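Local coordinates for cysteine synthase (Fusobacterium nucleatum subsp. nucleatum, PDB 5Z5C), which is a pyridoxal 5'-phosphate-dependent cysteine (hydroxyl) lyase that produces hydrogen sulfide from L-cysteine, at the interface of chains A and B. Coordinates in Å, arbitrary orientation; residue numbers count along the deposited sequence, not the author numbering. Chains: chain A/B, Cysteine synthase.

The interface of chains A and B. Residues chain A 335-337; chain B 12-13, 15.
B:Asn15 and A:Val336 make a polar link across this patch, a worked example of a side-chain amide from one subunit capturing a main-chain carbonyl of the other. The amide nitrogen ND2 of B:Asn15 donates to O of A:Val336 at 3.0 Å, with 152° at the hydrogen. The acceptor lies close to the plane of the B:Asn15 amide, so the N-H points in that plane towards the carbonyl, though the bond is somewhat bent; the donor stands above the plane of the A:Val336 carbonyl and does not use a lone-pair direction.

A second polar bond stays within chain A. OD1 of A:Asn335 folds back to accept from the backbone N of A:Val336 at 2.8 Å, again with the donor above the carbonyl plane and a strongly bent path. This bond should steady the amide of A:Asn335, whose OD1 also rests 3.4 Å from CB of B:Tyr12.

Aromatic packing is supplied by B:Tyr12. Its ring spreads along the backbone of A:Asn335, so that CA of that residue sits over the centre of one face, 3.8 Å from the centroid, in a CH-pi contact. The A:Asn335 amide is steeply inclined to this ring, with 63° between the planes. A chi1 of 76° turns CG of B:Tyr12 into the sterically tight position flanked by N and C, a rotation that lays the ring face against the chain A segment.

Apolar contact is made by CG1 of A:Val336, anti to the backbone N, which meets CB of B:Asn15 at 3.6 Å as the two side chains run antiparallel alongside one another. Separately, CB of A:Val336 packs by van der Waals contact against a polar atom, the carbonyl O of B:Tyr12, at 3.4 Å, while CG2 lies farther off, towards the tyrosine ring.

Together these contacts join the short C-terminal strand 336-337 of one subunit to the N-terminal 3-10 helix 13-16 and the residue before it in the other. Repeated by two-fold symmetry, the patch would tie segments near both termini into the interface of the deposited dimer, consistent with the dimers usual for this PLP-dependent family.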
ATOM      1  N   ASN A 335       4.623  16.343  11.690  1.00 38.09           N
ATOM      2  CA  ASN A 335       5.012  15.241  12.575  1.00 37.19           C
ATOM      3  C   ASN A 335       4.409  13.919  12.063  1.00 36.44           C
ATOM      4  O   ASN A 335       3.432  13.916  11.305  1.00 36.00           O
ATOM      5  CB  ASN A 335       4.591  15.445  14.043  1.00 36.80           C
ATOM      6  CG  ASN A 335       5.414  14.630  15.033  1.00 36.95           C
ATOM      7  OD1 ASN A 335       6.332  13.891  14.696  1.00 35.86           O
ATOM      8  ND2 ASN A 335       5.064  14.762  16.281  1.00 38.52           N
ATOM      9  N   VAL A 336       5.066  12.826  12.429  1.00 35.88           N
ATOM     10  CA  VAL A 336       4.626  11.465  12.124  1.00 35.06           C
ATOM     11  C   VAL A 336       4.987  10.639  13.336  1.00 35.53           C
ATOM     12  O   VAL A 336       6.169  10.624  13.718  1.00 34.31           O
ATOM     13  CB  VAL A 336       5.316  10.851  10.907  1.00 34.57           C
ATOM     14  CG1 VAL A 336       4.784   9.397  10.691  1.00 34.18           C
ATOM     15  CG2 VAL A 336       5.117  11.690   9.678  1.00 34.05           C
ATOM     16  N   LEU A 337       3.979   9.968  13.910  1.00 35.68           N
ATOM     17  CA  LEU A 337       4.109   9.088  15.064  1.00 37.05           C
ATOM     18  C   LEU A 337       3.774   7.654  14.633  1.00 37.74           C
ATOM     19  O   LEU A 337       2.943   7.447  13.732  1.00 35.72           O
ATOM     20  CB  LEU A 337       3.071   9.440  16.141  1.00 39.10           C
ATOM     21  CG  LEU A 337       3.177  10.695  17.000  1.00 42.32           C
ATOM     22  CD1 LEU A 337       2.956  11.963  16.177  1.00 44.08           C
ATOM     23  CD2 LEU A 337       2.167  10.641  18.127  1.00 42.61           C
TER
ATOM     24  N   TYR B  12      11.459  12.127  12.303  1.00 40.41           N
ATOM     25  CA  TYR B  12      10.024  11.738  12.226  1.00 38.66           C
ATOM     26  C   TYR B  12       9.559  11.192  10.856  1.00 37.39           C
ATOM     27  O   TYR B  12       8.715  10.294  10.809  1.00 35.22           O
ATOM     28  CB  TYR B  12       9.085  12.779  12.955  1.00 38.73           C
ATOM     29  CG  TYR B  12       8.842  14.092  12.173  1.00 39.14           C
ATOM     30  CD1 TYR B  12       8.195  14.085  10.942  1.00 38.47           C
ATOM     31  CD2 TYR B  12       9.243  15.318  12.696  1.00 39.84           C
ATOM     32  CE1 TYR B  12       7.962  15.272  10.242  1.00 38.87           C
ATOM     33  CE2 TYR B  12       9.020  16.511  11.998  1.00 40.36           C
ATOM     34  CZ  TYR B  12       8.382  16.473  10.776  1.00 40.05           C
ATOM     35  OH  TYR B  12       8.155  17.641  10.085  1.00 40.87           O
ATOM     36  N   LEU B  13      10.146  11.677   9.762  1.00 37.47           N
ATOM     37  CA  LEU B  13       9.692  11.267   8.442  1.00 37.43           C
ATOM     38  C   LEU B  13      10.062   9.796   8.202  1.00 38.20           C
ATOM     39  O   LEU B  13       9.330   9.085   7.483  1.00 37.55           O
ATOM     40  CB  LEU B  13      10.214  12.148   7.326  1.00 37.20           C
ATOM     41  CG  LEU B  13       9.606  13.547   7.174  1.00 37.60           C
ATOM     42  CD1 LEU B  13      10.219  14.291   6.014  1.00 37.76           C
ATOM     43  CD2 LEU B  13       8.117  13.474   6.965  1.00 36.83           C
ATOM     44  N   ASN B  15       9.489   7.416  10.092  1.00 36.35           N
ATOM     45  CA  ASN B  15       8.318   6.623  10.468  1.00 35.49           C
ATOM     46  C   ASN B  15       7.392   6.304   9.294  1.00 33.92           C
ATOM     47  O   ASN B  15       6.489   5.480   9.453  1.00 32.45           O
ATOM     48  CB  ASN B  15       7.527   7.249  11.605  1.00 36.23           C
ATOM     49  CG  ASN B  15       8.310   7.292  12.903  1.00 37.87           C
ATOM     50  OD1 ASN B  15       9.052   6.353  13.233  1.00 39.25           O
ATOM     51  ND2 ASN B  15       8.133   8.375  13.664  1.00 37.92           N
TER